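Local coordinates for FAD dependent oxidoreductase domain-containing protein (Deinococcus radiodurans R1, PDB 3C4N) that binds ADP in the crystal and is probably an FAD-dependent oxidoreductase, though its substrate and physiological reaction are not known, at residues G48-C51 against A52-R56; R103-L107 against G108-S112. All coordinates share one frame; numbering follows the deposited sequence.

Contact 1: G48-C51 against A52-R56; sequences GAAC and AFYLR
Helix 46-58, the helix of the beta-alpha-beta unit that runs from strand 36-42 to strand 64-67, brings Ala-50 against Tyr-54 and Cys-51 against Leu-55 along one buried flank. Four successive i to i+4 backbone bonds run through these two turns. The first joins Ala-52 N to Gly-48 O at 2.8 Å, and the straightest joins Tyr-54 N to Ala-50 O at 169°. CB of Ala-50 meets CE2 of the Tyr-54 ring at 4.1 Å. With CG of Tyr-54 anti to its carbonyl carbon (chi1 -65°), the ring lies back along the preceding turn, and its CD2 comes to 3.0 Å from Ala-50 O. Gly-48 is the last glycine of a GxGxxG pattern, which fits a Rossmann-type nucleotide site: ADP lies about 6 Å from Gly-48 at the nearest atoms, and the neighbouring Met-47 binds it. Ala-49 touches Ala-178 of helix 171-183, and Ala-52 rests on Leu-64 and Leu-66 of strand 64-67. One residue on from Ala-50, SG of Cys-51 and CD1 of Leu-55 touch at 4.1 Å. The Tyr-54 ring also meets His-388 edge-to-face, and its hydroxyl hydrogen-bonds NE2 of Gln-105. An alanine in place of Tyr-54 would remove ring and hydroxyl together, and would probably leave the amide of Gln-105 without this mate and open a gap beside Ala-50 and His-388. Phe-53 touches Gln-181 of helix 171-183 and Leu-110, while helix 379-398 packs on Ala-50 through Leu-384 and on Cys-51 through Leu-390.

Contact 2: R103-L107 against G108-S112; sequences REQLL and GALGS
Gln-105 O accepts Leu-110 N at 2.8 Å and Leu-106 O accepts Ala-109 N at 3.0 Å, the paired bonds of a Schellman motif that ends helix 96-107, with Ala-109 as the C-prime residue at positive phi (51°). The 6-to-1 bond to Gln-105 O is nearly straight at 170°, whereas Ala-109 N sits above the carbonyl plane of Leu-106. Gly-108 N still gives a helical bond to Glu-104 O at 3.0 Å, with a weak second one to Gln-105 O. A CB on Gly-108 would lie tightly against Glu-104 O. Across the helix end the side chains of Gln-105 and Leu-110 cross at about a right angle. The bend at chi2 (-68°) folds the Gln-105 amide over toward Leu-110, where NE2 lies 3.4 Å from CD2 and 3.5 Å from CA of that leucine. CD2 also reaches CB of Gln-105 at 4.1 Å, which places the methyl alongside the base of the glutamine chain. The main polar partner of NE2 is Tyr-54 OH; a water 2.6 Å from Leu-110 O donates to that carbonyl and only weakly accepts from NE2. Past the turn, Ser-112 OG gives a hydrogen bond to Ala-109 O at 3.0 Å and is also bonded to Lys-114 N. Leu-106 and Leu-110 both touch Leu-174 of helix 171-183 and Leu-384 of helix 379-398, Leu-106 and Leu-107 reach strand 167-169 through Tyr-169 and Leu-167, and Leu-110 packs on Phe-53 and Tyr-54 of helix 46-58.

Contact 1 takes up most of a buried helix, whereas contact 2 is a helix end with exposed glycines and with buried Leu-106 and Leu-110 beside exposed Leu-107. Regular i to i+4 bonds and alanines set among larger side chains such as Tyr-54 and Leu-55 serve the first, close to the nucleotide; the second, farther from it, is built on a Schellman cap with positive phi. Their centres are 14 Å apart, yet they meet directly: the hydroxyl-amide bond is their polar junction, and beside it Phe-53 CE2 packs 3.7 Å from Leu-110 CB. Helices 171-183 and 379-398 touch both, so segments 48-56 and 103-112 share the same helical surroundings.

Contact 1: G48-C51 against A52-R56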
ATOM      1  N   GLY A  48     -11.633   7.748   5.294  1.00 14.21           N
ATOM      2  CA  GLY A  48     -10.312   7.596   5.891  1.00 12.14           C
ATOM      3  C   GLY A  48      -9.172   7.926   4.932  1.00 12.58           C
ATOM      4  O   GLY A  48      -8.183   8.574   5.275  1.00 17.21           O
ATOM      5  N   ALA A  49      -9.312   7.471   3.704  1.00 12.21           N
ATOM      6  CA  ALA A  49      -8.297   7.735   2.707  1.00 12.83           C
ATOM      7  C   ALA A  49      -8.173   9.235   2.460  1.00  9.17           C
ATOM      8  O   ALA A  49      -7.068   9.746   2.321  1.00  7.10           O
ATOM      9  CB  ALA A  49      -8.639   7.014   1.404  1.00 10.88           C
ATOM     10  N   ALA A  50      -9.295   9.945   2.390  1.00  6.74           N
ATOM     11  CA  ALA A  50      -9.236  11.389   2.145  1.00  8.35           C
ATOM     12  C   ALA A  50      -8.629  12.122   3.332  1.00 12.99           C
ATOM     13  O   ALA A  50      -7.808  13.027   3.165  1.00 11.91           O
ATOM     14  CB  ALA A  50     -10.623  11.938   1.862  1.00  7.11           C
ATOM     15  N   CYS A  51      -9.040  11.716   4.530  1.00 14.53           N
ATOM     16  CA  CYS A  51      -8.549  12.324   5.758  1.00 11.86           C
ATOM     17  C   CYS A  51      -7.043  12.109   5.884  1.00  9.88           C
ATOM     18  O   CYS A  51      -6.318  13.034   6.248  1.00 11.16           O
ATOM     19  CB  CYS A  51      -9.284  11.732   6.963  1.00 18.64           C
ATOM     20  SG  CYS A  51      -9.125  12.703   8.471  1.00 17.25           S
ATOM     21  N   ALA A  52      -6.570  10.900   5.573  1.00 11.13           N
ATOM     22  CA  ALA A  52      -5.133  10.605   5.658  1.00 12.40           C
ATOM     23  C   ALA A  52      -4.370  11.460   4.655  1.00 13.32           C
ATOM     24  O   ALA A  52      -3.260  11.913   4.931  1.00 16.12           O
ATOM     25  CB  ALA A  52      -4.865   9.126   5.401  1.00  8.60           C
ATOM     26  N   PHE A  53      -4.977  11.688   3.495  1.00 17.11           N
ATOM     27  CA  PHE A  53      -4.347  12.516   2.480  1.00 16.94           C
ATOM     28  C   PHE A  53      -4.217  13.966   2.977  1.00 19.44           C
ATOM     29  O   PHE A  53      -3.124  14.535   2.960  1.00 19.19           O
ATOM     30  CB  PHE A  53      -5.159  12.473   1.189  1.00  9.09           C
ATOM     31  CG  PHE A  53      -4.720  13.473   0.175  1.00  9.68           C
ATOM     32  CD1 PHE A  53      -3.462  13.392  -0.401  1.00 20.62           C
ATOM     33  CD2 PHE A  53      -5.564  14.509  -0.199  1.00 15.92           C
ATOM     34  CE1 PHE A  53      -3.043  14.336  -1.347  1.00 17.67           C
ATOM     35  CE2 PHE A  53      -5.163  15.459  -1.139  1.00 17.55           C
ATOM     36  CZ  PHE A  53      -3.899  15.372  -1.716  1.00 16.31           C
ATOM     37  N   TYR A  54      -5.318  14.548   3.450  1.00 12.15           N
ATOM     38  CA  TYR A  54      -5.290  15.925   3.923  1.00 15.05           C
ATOM     39  C   TYR A  54      -4.357  16.103   5.120  1.00 19.33           C
ATOM     40  O   TYR A  54      -3.730  17.149   5.267  1.00 19.52           O
ATOM     41  CB  TYR A  54      -6.695  16.414   4.286  1.00 11.67           C
ATOM     42  CG  TYR A  54      -7.633  16.506   3.110  1.00 13.46           C
ATOM     43  CD1 TYR A  54      -7.290  17.240   1.972  1.00 15.50           C
ATOM     44  CD2 TYR A  54      -8.864  15.860   3.132  1.00  9.77           C
ATOM     45  CE1 TYR A  54      -8.156  17.323   0.880  1.00 22.75           C
ATOM     46  CE2 TYR A  54      -9.736  15.933   2.056  1.00 14.75           C
ATOM     47  CZ  TYR A  54      -9.388  16.662   0.931  1.00 23.04           C
ATOM     48  OH  TYR A  54     -10.266  16.719  -0.136  1.00 19.89           O
ATOM     49  N   LEU A  55      -4.260  15.088   5.973  1.00 10.41           N
ATOM     50  CA  LEU A  55      -3.369  15.183   7.113  1.00 12.68           C
ATOM     51  C   LEU A  55      -1.910  15.154   6.668  1.00 11.94           C
ATOM     52  O   LEU A  55      -1.060  15.797   7.287  1.00 16.27           O
ATOM     53  CB  LEU A  55      -3.636  14.061   8.115  1.00 11.29           C
ATOM     54  CG  LEU A  55      -4.859  14.312   8.998  1.00 13.65           C
ATOM     55  CD1 LEU A  55      -5.213  13.030   9.751  1.00  7.72           C
ATOM     56  CD2 LEU A  55      -4.556  15.460   9.974  1.00  6.94           C
ATOM     57  N   ARG A  56      -1.613  14.426   5.594  1.00  9.38           N
ATOM     58  CA  ARG A  56      -0.235  14.357   5.104  1.00 14.87           C
ATOM     59  C   ARG A  56       0.203  15.702   4.548  1.00 19.89           C
ATOM     60  O   ARG A  56       1.388  16.027   4.562  1.00 25.47           O
ATOM     61  CB  ARG A  56      -0.067  13.290   4.010  1.00 12.25           C
ATOM     62  CG  ARG A  56      -0.247  11.845   4.481  1.00 20.87           C
ATOM     63  CD  ARG A  56       0.625  11.530   5.678  1.00 15.29           C
ATOM     64  NE  ARG A  56       2.042  11.744   5.408  1.00 14.05           N
ATOM     65  CZ  ARG A  56       2.974  11.781   6.355  1.00 16.05           C
ATOM     66  NH1 ARG A  56       2.640  11.621   7.626  1.00 22.16           N
ATOM     67  NH2 ARG A  56       4.243  11.975   6.041  1.00 17.34           N
TER

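Contact 2: R103-L107 against G108-S112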
ATOM      1  N   ARG A 103     -17.034  19.940  -4.146  1.00 11.10           N
ATOM      2  CA  ARG A 103     -17.165  19.946  -5.599  1.00 14.10           C
ATOM      3  C   ARG A 103     -15.873  20.410  -6.258  1.00 15.77           C
ATOM      4  O   ARG A 103     -15.413  19.798  -7.226  1.00 11.09           O
ATOM      5  CB  ARG A 103     -18.331  20.835  -6.073  1.00 19.79           C
ATOM      6  CG  ARG A 103     -18.869  20.389  -7.439  1.00 14.65           C
ATOM      7  CD  ARG A 103     -19.928  21.293  -8.078  1.00 15.74           C
ATOM      8  NE  ARG A 103     -19.287  22.064  -9.134  1.00 20.09           N
ATOM      9  CZ  ARG A 103     -19.712  22.179 -10.391  1.00 15.33           C
ATOM     10  NH1 ARG A 103     -20.813  21.585 -10.816  1.00 14.19           N
ATOM     11  NH2 ARG A 103     -18.994  22.876 -11.248  1.00 18.88           N
ATOM     12  N   GLU A 104     -15.294  21.484  -5.725  1.00  9.60           N
ATOM     13  CA  GLU A 104     -14.053  22.044  -6.245  1.00 16.31           C
ATOM     14  C   GLU A 104     -12.916  21.028  -6.185  1.00 17.26           C
ATOM     15  O   GLU A 104     -12.132  20.907  -7.133  1.00 16.59           O
ATOM     16  CB  GLU A 104     -13.667  23.299  -5.456  1.00 18.85           C
ATOM     17  CG  GLU A 104     -12.614  24.124  -6.169  1.00 33.61           C
ATOM     18  CD  GLU A 104     -12.358  25.492  -5.534  1.00 38.79           C
ATOM     19  OE1 GLU A 104     -11.927  26.407  -6.275  1.00 39.04           O
ATOM     20  OE2 GLU A 104     -12.568  25.656  -4.312  1.00 41.05           O
ATOM     21  N   GLN A 105     -12.836  20.304  -5.067  1.00 15.86           N
ATOM     22  CA  GLN A 105     -11.815  19.279  -4.875  1.00 15.71           C
ATOM     23  C   GLN A 105     -11.935  18.225  -5.982  1.00 23.93           C
ATOM     24  O   GLN A 105     -10.945  17.855  -6.622  1.00 29.32           O
ATOM     25  CB  GLN A 105     -11.977  18.604  -3.506  1.00 14.00           C
ATOM     26  CG  GLN A 105     -11.523  19.419  -2.324  1.00 12.51           C
ATOM     27  CD  GLN A 105     -10.025  19.620  -2.292  1.00 21.96           C
ATOM     28  OE1 GLN A 105      -9.544  20.726  -2.528  1.00 24.71           O
ATOM     29  NE2 GLN A 105      -9.272  18.553  -2.006  1.00 14.30           N
ATOM     30  N   LEU A 106     -13.162  17.759  -6.203  1.00 20.77           N
ATOM     31  CA  LEU A 106     -13.464  16.760  -7.224  1.00 17.81           C
ATOM     32  C   LEU A 106     -12.928  17.161  -8.597  1.00 18.23           C
ATOM     33  O   LEU A 106     -12.128  16.438  -9.188  1.00 17.56           O
ATOM     34  CB  LEU A 106     -14.980  16.543  -7.298  1.00  6.75           C
ATOM     35  CG  LEU A 106     -15.648  15.354  -6.581  1.00 15.86           C
ATOM     36  CD1 LEU A 106     -14.812  14.815  -5.469  1.00 11.25           C
ATOM     37  CD2 LEU A 106     -17.007  15.782  -6.089  1.00  7.97           C
ATOM     38  N   LEU A 107     -13.362  18.312  -9.103  1.00 14.67           N
ATOM     39  CA  LEU A 107     -12.909  18.781 -10.413  1.00 16.92           C
ATOM     40  C   LEU A 107     -11.402  19.062 -10.454  1.00 20.04           C
ATOM     41  O   LEU A 107     -10.790  19.010 -11.515  1.00 11.87           O
ATOM     42  CB  LEU A 107     -13.678  20.042 -10.820  1.00  8.30           C
ATOM     43  CG  LEU A 107     -15.201  19.935 -10.952  1.00 12.07           C
ATOM     44  CD1 LEU A 107     -15.765  21.309 -11.255  1.00  7.76           C
ATOM     45  CD2 LEU A 107     -15.577  18.949 -12.038  1.00  9.89           C
ATOM     46  N   GLY A 108     -10.807  19.361  -9.300  1.00 28.92           N
ATOM     47  CA  GLY A 108      -9.382  19.636  -9.266  1.00 24.16           C
ATOM     48  C   GLY A 108      -8.576  18.423  -8.834  1.00 26.91           C
ATOM     49  O   GLY A 108      -7.371  18.519  -8.591  1.00 21.58           O
ATOM     50  N   ALA A 109      -9.248  17.278  -8.738  1.00 25.97           N
ATOM     51  CA  ALA A 109      -8.612  16.027  -8.328  1.00 27.40           C
ATOM     52  C   ALA A 109      -7.812  16.176  -7.020  1.00 20.64           C
ATOM     53  O   ALA A 109      -6.727  15.616  -6.888  1.00 20.09           O
ATOM     54  CB  ALA A 109      -7.703  15.520  -9.454  1.00 23.96           C
ATOM     55  N   LEU A 110      -8.355  16.943  -6.072  1.00 26.47           N
ATOM     56  CA  LEU A 110      -7.720  17.182  -4.766  1.00 28.59           C
ATOM     57  C   LEU A 110      -6.477  18.047  -4.902  1.00 30.50           C
ATOM     58  O   LEU A 110      -5.705  18.184  -3.956  1.00 28.50           O
ATOM     59  CB  LEU A 110      -7.330  15.851  -4.102  1.00 28.02           C
ATOM     60  CG  LEU A 110      -8.440  14.799  -3.978  1.00 25.85           C
ATOM     61  CD1 LEU A 110      -7.886  13.475  -3.463  1.00 14.17           C
ATOM     62  CD2 LEU A 110      -9.510  15.339  -3.063  1.00 21.07           C
ATOM     63  N   GLY A 111      -6.283  18.614  -6.088  1.00 34.64           N
ATOM     64  CA  GLY A 111      -5.121  19.449  -6.334  1.00 41.57           C
ATOM     65  C   GLY A 111      -3.822  18.662  -6.321  1.00 44.15           C
ATOM     66  O   GLY A 111      -2.793  19.166  -5.880  1.00 45.15           O
ATOM     67  N   SER A 112      -3.862  17.428  -6.824  1.00 41.27           N
ATOM     68  CA  SER A 112      -2.681  16.569  -6.839  1.00 35.63           C
ATOM     69  C   SER A 112      -2.086  16.408  -8.229  1.00 35.31           C
ATOM     70  O   SER A 112      -1.247  15.536  -8.446  1.00 39.23           O
ATOM     71  CB  SER A 112      -3.048  15.184  -6.324  1.00 38.90           C
ATOM     72  OG  SER A 112      -3.923  14.560  -7.250  1.00 34.96           O
TER
HETATM   73  O   HOH W   1      -5.944  19.374  -1.618  1.00 56.11           O